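Local coordinates for protein poly-beta-hydroxybutyrate polymerase (Cupriavidus necator, PDB 5HZ2) that polymerises (R)-3-hydroxybutyryl-CoA into the storage polyester polyhydroxybutyrate, releasing CoA, the chain described being its C-terminal domain, at residues Val10-Val15 / Gln26-Thr31; Asp32-Arg37 / Ala363-Tyr368; Gly116-Gly121 / Leu144-Leu149; Thr154-Val159 / Thr243-Glu248. All coordinates share one frame; numbering follows the deposited sequence.

Interaction 1: residues Val10-Val15 / Gln26-Thr31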
# COMPACT_ATOMS: atom_id res chain seq x y z
N VAL A 10 -25.30 11.38 29.40
CA VAL A 10 -25.98 12.12 30.48
C VAL A 10 -26.36 13.54 30.15
O VAL A 10 -26.81 14.23 31.03
CB VAL A 10 -25.23 11.99 31.81
CG1 VAL A 10 -25.30 10.56 32.30
CG2 VAL A 10 -23.81 12.52 31.72
N THR A 11 -26.25 13.97 28.90
CA THR A 11 -26.59 15.35 28.57
C THR A 11 -28.09 15.43 28.77
O THR A 11 -28.84 14.54 28.35
CB THR A 11 -26.17 15.77 27.17
OG1 THR A 11 -24.74 15.72 27.09
CG2 THR A 11 -26.63 17.19 26.85
N GLU A 12 -28.52 16.50 29.46
CA GLU A 12 -29.91 16.57 29.85
C GLU A 12 -30.86 16.79 28.71
O GLU A 12 -30.66 17.63 27.87
CB GLU A 12 -30.09 17.63 31.00
CG GLU A 12 -31.52 17.65 31.53
CD GLU A 12 -31.71 18.56 32.77
OE1 GLU A 12 -30.68 19.19 33.17
OE2 GLU A 12 -32.86 18.57 33.33
N GLY A 13 -31.93 16.01 28.70
CA GLY A 13 -32.93 16.09 27.65
C GLY A 13 -34.15 15.19 27.83
O GLY A 13 -34.33 14.60 28.86
N ALA A 14 -34.98 15.13 26.81
CA ALA A 14 -36.16 14.30 26.85
C ALA A 14 -36.48 13.62 25.55
O ALA A 14 -36.14 14.10 24.50
CB ALA A 14 -37.36 15.14 27.25
N VAL A 15 -37.18 12.50 25.64
CA VAL A 15 -37.67 11.82 24.48
C VAL A 15 -38.96 12.58 24.19
O VAL A 15 -39.79 12.72 25.06
CB VAL A 15 -38.06 10.37 24.77
CG1 VAL A 15 -38.84 9.78 23.62
CG2 VAL A 15 -36.84 9.54 25.11
N GLN A 26 -34.58 15.36 22.44
CA GLN A 26 -34.39 16.81 22.35
C GLN A 26 -33.67 17.23 23.58
O GLN A 26 -34.07 16.93 24.71
CB GLN A 26 -35.73 17.57 22.18
CG GLN A 26 -35.53 19.05 22.14
CD GLN A 26 -36.85 19.85 21.99
OE1 GLN A 26 -37.95 19.28 21.82
NE2 GLN A 26 -36.74 21.16 22.03
N TYR A 27 -32.57 17.96 23.40
CA TYR A 27 -31.77 18.31 24.56
C TYR A 27 -32.16 19.68 25.16
O TYR A 27 -32.62 20.59 24.45
CB TYR A 27 -30.23 18.28 24.26
CG TYR A 27 -29.80 16.85 23.98
CD1 TYR A 27 -29.52 15.99 25.03
CD2 TYR A 27 -29.78 16.35 22.66
CE1 TYR A 27 -29.16 14.65 24.80
CE2 TYR A 27 -29.46 15.01 22.41
CZ TYR A 27 -29.14 14.17 23.45
OH TYR A 27 -28.78 12.87 23.19
N LYS A 28 -32.00 19.75 26.46
CA LYS A 28 -32.26 20.97 27.24
C LYS A 28 -31.22 22.06 26.84
O LYS A 28 -30.04 21.79 26.73
CB LYS A 28 -32.13 20.71 28.75
CG LYS A 28 -32.70 21.86 29.60
CD LYS A 28 -32.65 21.62 31.08
CE LYS A 28 -31.27 21.79 31.69
NZ LYS A 28 -30.56 23.10 31.49
N PRO A 29 -31.68 23.29 26.57
CA PRO A 29 -30.72 24.32 26.26
C PRO A 29 -29.74 24.59 27.40
O PRO A 29 -30.04 24.42 28.58
CB PRO A 29 -31.57 25.54 25.94
CG PRO A 29 -32.94 25.22 26.38
CD PRO A 29 -33.08 23.75 26.46
N LEU A 30 -28.55 25.02 27.04
CA LEU A 30 -27.55 25.36 28.01
C LEU A 30 -27.11 26.83 27.80
O LEU A 30 -26.07 27.25 28.34
CB LEU A 30 -26.38 24.38 27.88
CG LEU A 30 -26.68 22.96 28.34
CD1 LEU A 30 -25.47 22.08 27.99
CD2 LEU A 30 -26.93 22.84 29.84
N THR A 31 -27.86 27.57 27.00
CA THR A 31 -27.56 28.95 26.62
C THR A 31 -28.87 29.71 26.75
O THR A 31 -29.95 29.08 26.75
CB THR A 31 -27.07 29.07 25.15
OG1 THR A 31 -28.00 28.43 24.27
CG2 THR A 31 -25.68 28.48 24.97
O HOH W 1 -28.61 19.67 27.94
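Two reciprocal backbone bonds pair A14 with Q26: A14 N reaches Q26 O at 2.9 Å, and Q26 N reaches A14 O at the same 2.9 Å, the mark of an antiparallel hydrogen-bonded pair. Beyond them, K28 N donates to E12 O at 2.9 Å with an N-H...O angle of 164°. E12 O also accepts from a water, which donates a second hydrogen to K28 O, so the two chains stay bridged beyond the strand ends.

Between these bonds lies the non-hydrogen-bonded pair G13-Y27, whose CA atoms approach to 4.0 Å. A CB on G13 would run into Q26 O, and its absence permits this closeness. The Y27 ring turns one edge to the T11 backbone: CE1 lies 3.6 Å from T11 O, which is in the ring plane. T11 CG2 packs 3.6 Å from Y27 CD1, while T11 OG1 bonds to D53. Helix 60-66 also packs against Y27.

At the surface, E12, extended, and K28, bent, cross at an angle. In K28, chi3 (76°) lays CE over one face of the E12 carboxylate, and chi4 (57°) turns NZ back to P29 O; NZ therefore stays 4.3 Å from E12 OE1, beyond salt-bridge range. The open end of the hairpin of strands 13-18 and 22-27 is thus held by main-chain bonds, with charge attraction between E12 and K28 probably only a modest addition.

Interaction 2: residues Asp32-Arg37 / Ala363-Tyr368. With SO4 (sulfate ion), chain I; SO4 (sulfate ion), chain F.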
# COMPACT_ATOMS: atom_id res chain seq x y z
N ASP A 32 -28.85 31.04 26.83
CA ASP A 32 -30.13 31.81 26.86
C ASP A 32 -30.76 31.94 25.51
O ASP A 32 -31.98 32.02 25.37
CB ASP A 32 -29.92 33.22 27.46
CG ASP A 32 -29.40 33.17 28.93
OD1 ASP A 32 -29.80 32.27 29.69
OD2 ASP A 32 -28.58 34.02 29.32
N LYS A 33 -29.93 32.00 24.49
CA LYS A 33 -30.40 32.03 23.14
C LYS A 33 -29.86 30.85 22.28
O LYS A 33 -28.83 30.26 22.56
CB LYS A 33 -30.02 33.30 22.52
CG LYS A 33 -30.51 34.48 23.34
CD LYS A 33 -30.62 35.70 22.46
CE LYS A 33 -30.35 36.97 23.25
NZ LYS A 33 -29.70 37.98 22.36
N VAL A 34 -30.60 30.55 21.23
CA VAL A 34 -30.22 29.51 20.32
C VAL A 34 -30.59 29.93 18.92
O VAL A 34 -31.50 30.69 18.72
CB VAL A 34 -30.97 28.19 20.62
CG1 VAL A 34 -30.63 27.67 22.00
CG2 VAL A 34 -32.47 28.35 20.44
N HIS A 35 -29.88 29.39 17.95
CA HIS A 35 -30.24 29.58 16.58
C HIS A 35 -31.63 29.16 16.20
O HIS A 35 -32.17 28.18 16.72
CB HIS A 35 -29.24 28.86 15.66
CG HIS A 35 -27.90 29.50 15.64
ND1 HIS A 35 -26.87 29.09 16.46
CD2 HIS A 35 -27.41 30.50 14.89
CE1 HIS A 35 -25.80 29.82 16.20
NE2 HIS A 35 -26.13 30.73 15.30
N ALA A 36 -32.18 29.87 15.22
CA ALA A 36 -33.50 29.58 14.75
C ALA A 36 -33.64 28.11 14.26
O ALA A 36 -34.66 27.46 14.52
CB ALA A 36 -33.89 30.52 13.61
N ARG A 37 -32.66 27.61 13.49
CA ARG A 37 -32.70 26.27 12.93
C ARG A 37 -32.01 25.30 13.86
O ARG A 37 -30.88 25.53 14.26
CB ARG A 37 -31.98 26.20 11.61
CG ARG A 37 -32.54 27.14 10.60
CD ARG A 37 -32.21 26.68 9.23
NE ARG A 37 -32.91 27.52 8.31
CZ ARG A 37 -32.35 28.36 7.48
NH1 ARG A 37 -31.03 28.51 7.40
NH2 ARG A 37 -33.15 29.07 6.68
N ALA A 363 -34.57 33.65 21.76
CA ALA A 363 -34.59 33.09 23.10
C ALA A 363 -34.80 31.56 23.06
O ALA A 363 -35.61 31.07 22.28
CB ALA A 363 -35.69 33.74 23.95
N ALA A 364 -34.10 30.85 23.92
CA ALA A 364 -34.16 29.40 23.99
C ALA A 364 -35.55 28.89 24.42
O ALA A 364 -36.21 29.54 25.25
CB ALA A 364 -33.15 28.91 25.01
N PRO A 365 -35.98 27.73 23.91
CA PRO A 365 -37.23 27.18 24.46
C PRO A 365 -37.15 26.78 25.94
O PRO A 365 -36.14 26.30 26.40
CB PRO A 365 -37.51 25.98 23.56
CG PRO A 365 -36.14 25.53 23.09
CD PRO A 365 -35.32 26.78 22.99
N ALA A 366 -38.24 26.99 26.70
CA ALA A 366 -38.33 26.57 28.10
C ALA A 366 -38.77 25.12 28.21
O ALA A 366 -38.52 24.50 29.21
CB ALA A 366 -39.39 27.43 28.85
N ASN A 367 -39.51 24.63 27.23
CA ASN A 367 -39.99 23.24 27.27
C ASN A 367 -39.59 22.41 26.05
O ASN A 367 -39.14 22.95 25.05
CB ASN A 367 -41.50 23.25 27.45
CG ASN A 367 -41.89 23.60 28.88
OD1 ASN A 367 -41.77 22.79 29.77
ND2 ASN A 367 -42.28 24.87 29.10
N TYR A 368 -39.77 21.10 26.18
CA TYR A 368 -39.46 20.15 25.15
C TYR A 368 -40.62 19.97 24.20
O TYR A 368 -41.76 20.05 24.60
CB TYR A 368 -39.17 18.79 25.77
CG TYR A 368 -37.96 18.74 26.66
CD1 TYR A 368 -36.69 18.86 26.16
CD2 TYR A 368 -38.10 18.55 28.02
CE1 TYR A 368 -35.59 18.81 26.97
CE2 TYR A 368 -37.01 18.50 28.84
CZ TYR A 368 -35.75 18.63 28.31
OH TYR A 368 -34.67 18.57 29.11
S SO4 I . -41.47 27.01 25.59
O1 SO4 I . -42.57 26.69 26.57
O2 SO4 I . -40.72 25.79 25.10
O3 SO4 I . -40.59 28.05 26.22
O4 SO4 I . -42.03 27.66 24.38
S SO4 F . -25.85 32.78 25.62
O1 SO4 F . -27.04 32.77 24.79
O2 SO4 F . -26.10 32.28 26.96
O3 SO4 F . -24.76 32.03 25.02
O4 SO4 F . -25.40 34.17 25.69
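A single hydrogen bond joins these segments, although 325 residues separate them along the chain: A364 N donates to D32 O at 2.8 Å. The N-H...O angle is 161°, and the donor lies out of the carbonyl plane. Next to it K33 and A363 form an antiparallel non-hydrogen-bonded pair, their side chains diverging. This is one end of a small two-stranded sheet, 33-35 with 361-363, whose pairing carries on through backbone bonds of V34 with R362 and A36 with A360.

The apolar part of the contact is light. V34 divides its two methyls between neighbours: CG1, anti to the carbonyl carbon (chi1 -62°), meets A364 CB at 4.1 Å, and CG2 faces A364 CA and the ring carbon P365 CD. A364 CB also sits against D32 O, on the residue whose carbonyl takes the A364 N-H, and A364 touches P29 as well.

Two sulfates, probably from the crystallisation liquor, occupy separate places. One accepts from D32 N through O2 at 3.0 Å, nearly straight at 173°, and from K33 N through O1 at 3.0 Å. The other is held by A366 N, by N367 N and by N367 ND2, the last reaching sulfate O1 at 3.1 Å.

Backbone amides do most of the anion binding here, and at the first site the nearby D32 carboxylate would probably oppose the sulfate's charge. The join between the segments is correspondingly spare: one main-chain bond and a few apolar contacts join the chain after strand 361-363 to strand 33-35 at the surface.

Interaction 3: residues Gly116-Gly121 / Leu144-Leu149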
# COMPACT_ATOMS: atom_id res chain seq x y z
N GLY A 116 -25.12 13.45 9.99
CA GLY A 116 -25.08 12.00 9.98
C GLY A 116 -23.67 11.60 10.41
O GLY A 116 -22.66 12.27 10.07
N PHE A 117 -23.59 10.48 11.11
CA PHE A 117 -22.32 9.92 11.55
C PHE A 117 -22.21 8.45 11.12
O PHE A 117 -23.07 7.67 11.43
CB PHE A 117 -22.18 10.04 13.06
CG PHE A 117 -20.91 9.45 13.60
CD1 PHE A 117 -19.70 9.80 13.05
CD2 PHE A 117 -20.94 8.56 14.62
CE1 PHE A 117 -18.53 9.26 13.52
CE2 PHE A 117 -19.77 8.02 15.11
CZ PHE A 117 -18.56 8.37 14.56
N CYS A 118 -21.14 8.09 10.42
CA CYS A 118 -20.96 6.71 9.98
C CYS A 118 -22.15 6.25 9.15
O CYS A 118 -22.56 6.97 8.27
CB CYS A 118 -20.73 5.80 11.17
SG CYS A 118 -19.08 6.02 11.81
N VAL A 119 -22.71 5.09 9.45
CA VAL A 119 -23.85 4.63 8.67
C VAL A 119 -24.98 5.65 8.77
O VAL A 119 -25.75 5.78 7.84
CB VAL A 119 -24.27 3.18 8.91
CG1 VAL A 119 -25.06 3.06 10.18
CG2 VAL A 119 -25.08 2.71 7.73
N GLY A 120 -25.08 6.36 9.90
CA GLY A 120 -26.08 7.47 9.95
C GLY A 120 -26.02 8.43 8.81
O GLY A 120 -27.04 9.02 8.37
N GLY A 121 -24.80 8.75 8.39
CA GLY A 121 -24.57 9.64 7.24
C GLY A 121 -25.08 9.04 5.96
O GLY A 121 -25.72 9.75 5.14
N LEU A 144 -21.70 15.50 7.26
CA LEU A 144 -21.46 14.06 7.12
C LEU A 144 -20.18 13.81 7.84
O LEU A 144 -19.11 14.26 7.40
CB LEU A 144 -21.34 13.64 5.66
CG LEU A 144 -22.61 13.85 4.81
CD1 LEU A 144 -22.42 13.41 3.39
CD2 LEU A 144 -23.81 13.14 5.44
N LEU A 145 -20.24 13.19 8.99
CA LEU A 145 -19.01 12.88 9.74
C LEU A 145 -18.69 11.40 9.47
O LEU A 145 -19.56 10.52 9.62
CB LEU A 145 -19.25 13.06 11.22
CG LEU A 145 -19.65 14.47 11.69
CD1 LEU A 145 -19.70 14.40 13.20
CD2 LEU A 145 -18.64 15.49 11.24
N THR A 146 -17.50 11.13 8.98
CA THR A 146 -17.00 9.75 8.86
C THR A 146 -18.02 8.85 8.12
O THR A 146 -18.36 7.75 8.58
CB THR A 146 -16.71 9.20 10.28
OG1 THR A 146 -15.99 10.24 10.94
CG2 THR A 146 -15.87 7.96 10.21
N THR A 147 -18.50 9.36 7.01
CA THR A 147 -19.53 8.75 6.19
C THR A 147 -19.07 8.26 4.84
O THR A 147 -18.36 8.93 4.15
CB THR A 147 -20.63 9.80 5.93
OG1 THR A 147 -21.23 10.17 7.17
CG2 THR A 147 -21.71 9.31 4.97
N LEU A 148 -19.51 7.06 4.50
CA LEU A 148 -19.20 6.48 3.22
C LEU A 148 -20.41 6.66 2.32
O LEU A 148 -21.50 6.31 2.69
CB LEU A 148 -18.92 4.99 3.37
CG LEU A 148 -17.62 4.56 4.02
CD1 LEU A 148 -17.62 3.06 4.27
CD2 LEU A 148 -16.45 4.97 3.16
N LEU A 149 -20.17 7.23 1.14
CA LEU A 149 -21.17 7.39 0.09
C LEU A 149 -20.66 6.55 -1.09
O LEU A 149 -21.39 5.77 -1.65
CB LEU A 149 -21.40 8.84 -0.30
CG LEU A 149 -22.14 9.64 0.76
CD1 LEU A 149 -22.36 11.06 0.31
CD2 LEU A 149 -23.42 8.99 1.23
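L145 O takes two donors at once. C118 N approaches it at 3.0 Å, nearly in line with the carbonyl, whereas T147 OG1 comes from above the carbonyl plane, also at 3.0 Å. The preceding rung of the parallel pairing is L145 N to G116 O, 2.8 Å and almost straight at 174°. Strands 112-117 and 139-145 thus remain bonded up to the sharp turn at C118, the predicted active-site cysteine.

That turn has the sequence G-x-C-x-G and fits the nucleophile elbow of the alpha/beta hydrolase fold: C118 has positive phi (57°) and stands at the N-cap of helix 119-133. Its CA lies only 3.1 Å from T146 O in a CA-H...O contact. The side chain leaves CA pointing away from the second segment, yet SG still has T146 O at 3.7 Å and T146 CG2 nearby on the same side, and it rests over one face of the F117 ring, offset toward the rim. H307 packs on both C118 and T146.

F117 swings its ring toward the neighbouring strand because CG is anti to the backbone N (chi1 179°); CD1 then touches L145 CB and CE1 lies 3.7 Å from T146 CB. G121, lacking a side chain, allows the close approach of T147: T147 OG1 sits 3.4 Å from G121 CA, where a CB would collide with it, and T147 CG2 packs against G121 C.

With its backbone N bonded to L145 O, C118 is tied directly to the adjacent strand, and the double use of that carbonyl couples the elbow to the start of the 146-149 loop.

Interaction 4: residues Thr154-Val159 / Thr243-Glu248. With SO4 (sulfate ion), chain H.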
# COMPACT_ATOMS: atom_id res chain seq x y z
N THR A 154 -12.98 -0.47 -0.21
CA THR A 154 -13.15 -0.79 1.17
C THR A 154 -12.62 -2.21 1.41
O THR A 154 -12.52 -2.65 2.53
CB THR A 154 -14.60 -0.62 1.62
OG1 THR A 154 -15.51 -1.12 0.61
CG2 THR A 154 -14.88 0.87 1.85
N GLY A 155 -12.20 -2.88 0.35
CA GLY A 155 -11.54 -4.17 0.46
C GLY A 155 -12.24 -5.48 0.67
O GLY A 155 -11.60 -6.51 0.82
N ILE A 156 -13.56 -5.47 0.72
CA ILE A 156 -14.25 -6.74 0.92
C ILE A 156 -14.10 -7.69 -0.29
O ILE A 156 -14.12 -8.89 -0.16
CB ILE A 156 -15.62 -6.61 1.64
CG1 ILE A 156 -16.80 -6.97 0.78
CG2 ILE A 156 -15.79 -5.25 2.27
CD1 ILE A 156 -18.09 -6.76 1.52
N LEU A 157 -13.94 -7.11 -1.47
CA LEU A 157 -13.69 -7.87 -2.69
C LEU A 157 -12.35 -8.57 -2.83
O LEU A 157 -12.24 -9.59 -3.48
CB LEU A 157 -13.76 -6.90 -3.87
CG LEU A 157 -14.99 -6.69 -4.75
CD1 LEU A 157 -16.20 -7.35 -4.14
CD2 LEU A 157 -15.21 -5.21 -4.93
N ASP A 158 -11.33 -8.01 -2.20
CA ASP A 158 -9.97 -8.39 -2.45
C ASP A 158 -9.61 -9.84 -2.48
O ASP A 158 -8.92 -10.26 -3.38
CB ASP A 158 -9.09 -7.81 -1.34
CG ASP A 158 -9.04 -6.31 -1.33
OD1 ASP A 158 -9.78 -5.66 -2.08
OD2 ASP A 158 -8.24 -5.78 -0.55
N VAL A 159 -10.06 -10.62 -1.54
CA VAL A 159 -9.62 -12.06 -1.53
C VAL A 159 -10.18 -12.90 -2.65
O VAL A 159 -9.73 -14.00 -2.85
CB VAL A 159 -9.97 -12.74 -0.22
CG1 VAL A 159 -9.17 -12.10 0.89
CG2 VAL A 159 -11.50 -12.70 0.00
N THR A 243 -23.87 -1.23 -1.19
CA THR A 243 -22.82 -0.25 -0.90
C THR A 243 -21.46 -0.97 -1.02
O THR A 243 -20.82 -0.95 -2.09
CB THR A 243 -23.00 0.47 0.47
OG1 THR A 243 -22.88 -0.43 1.59
CG2 THR A 243 -24.31 1.15 0.55
N TYR A 244 -21.07 -1.70 0.01
CA TYR A 244 -19.80 -2.37 0.01
C TYR A 244 -19.53 -3.24 -1.21
O TYR A 244 -18.45 -3.18 -1.74
CB TYR A 244 -19.60 -3.22 1.30
CG TYR A 244 -19.34 -2.39 2.51
CD1 TYR A 244 -18.03 -2.00 2.81
CD2 TYR A 244 -20.35 -2.00 3.41
CE1 TYR A 244 -17.73 -1.28 3.93
CE2 TYR A 244 -20.04 -1.22 4.54
CZ TYR A 244 -18.73 -0.88 4.79
OH TYR A 244 -18.31 -0.12 5.86
N LEU A 245 -20.48 -4.08 -1.61
CA LEU A 245 -20.24 -5.01 -2.72
C LEU A 245 -20.39 -4.39 -4.10
O LEU A 245 -19.49 -4.54 -4.94
CB LEU A 245 -21.17 -6.25 -2.61
CG LEU A 245 -20.54 -7.41 -1.84
CD1 LEU A 245 -19.67 -7.01 -0.71
CD2 LEU A 245 -21.59 -8.45 -1.38
N GLN A 246 -21.51 -3.74 -4.36
CA GLN A 246 -21.83 -3.26 -5.72
C GLN A 246 -21.63 -1.78 -5.87
O GLN A 246 -21.60 -1.25 -7.00
CB GLN A 246 -23.23 -3.69 -6.10
CG GLN A 246 -23.31 -5.22 -6.20
CD GLN A 246 -24.72 -5.80 -6.42
OE1 GLN A 246 -25.72 -5.10 -6.52
NE2 GLN A 246 -24.77 -7.10 -6.42
N ASN A 247 -21.46 -1.07 -4.74
CA ASN A 247 -21.15 0.39 -4.78
C ASN A 247 -22.07 1.22 -5.70
O ASN A 247 -21.60 1.94 -6.62
CB ASN A 247 -19.71 0.56 -5.22
CG ASN A 247 -19.14 1.96 -4.90
OD1 ASN A 247 -18.12 2.42 -5.51
ND2 ASN A 247 -19.78 2.61 -4.04
N GLU A 248 -23.36 1.05 -5.49
CA GLU A 248 -24.39 1.63 -6.36
C GLU A 248 -25.05 2.90 -5.91
O GLU A 248 -25.71 3.64 -6.72
CB GLU A 248 -25.47 0.64 -6.65
CG GLU A 248 -25.03 -0.57 -7.40
CD GLU A 248 -26.09 -1.67 -7.26
OE1 GLU A 248 -26.31 -2.21 -6.15
OE2 GLU A 248 -26.74 -1.99 -8.27
S SO4 H . -19.48 1.37 9.37
O1 SO4 H . -20.88 0.93 9.12
O2 SO4 H . -18.71 0.19 9.94
O3 SO4 H . -18.99 1.90 8.05
O4 SO4 H . -19.39 2.52 10.33
O HOH W 2 -15.76 -3.36 -0.68
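Near the predicted active site, the end of helix 233-245 meets the loop that follows strand 139-145, with the Y244 side chain of the helix packed against the loop and about 8 Å from the side chain of C118. T154 crosses the Y244 ring at about a right angle, its OG1 3.5 Å from Y244 CD1 and its CB close to both CD1 and CE1. The hydroxyl is also hydrogen-bonded to F151 O, and the F151 ring meets Y244 edge-to-face.

No direct hydrogen bond links the segments. A water takes that role, donating to T154 OG1 at 2.6 Å and to Y244 O at 2.9 Å, and accepting a weak bond from I156 N. The helix-end carbonyl is thereby joined to the loop.

I156 lies across Y244, with CG2 4.0 Å from Y244 CD1; the placement of its CD1, toward L245, is doubtful. L157 CD2 approaches L245 O, and beyond the segments L157 packs on Y210 of a second subunit and A337 of a third. At the far end of Y244, OH makes a weak bond of 3.1 Å to O3 of a sulfate, an atom that lies near the ring plane at its edge. Y239 OH also bonds this ion, which probably came from the crystallisation liquor.

The contact is therefore mostly apolar, with one bridging water joining its polar atoms, while the phenol hydroxyl of Y244 is left facing the anion on the side toward the active site.

How the interactions relate
Interactions 1 and 2 lie side by side, their centres about 11 Å apart, on the same side of the domain: Y368 packs on G13, Q26 and K28, and P365 touches P29. Interaction 3 has its centre about 4 Å from that of the chain, in the same mixed sheet as interaction 1 but about 23 Å from it, centre to centre. The centre of interaction 4 is about 17 Å from that of interaction 3, which it touches through L148 and Y244, and about 39 Å from that of interaction 1, across the chain's centre. Interactions 1, 3 and 4 follow one another along the chain, whereas interaction 2 spans both 3 and 4. The late chain thus returns to the early strands, enclosing in sequence the alpha/beta hydrolase core with its predicted active-site cysteine.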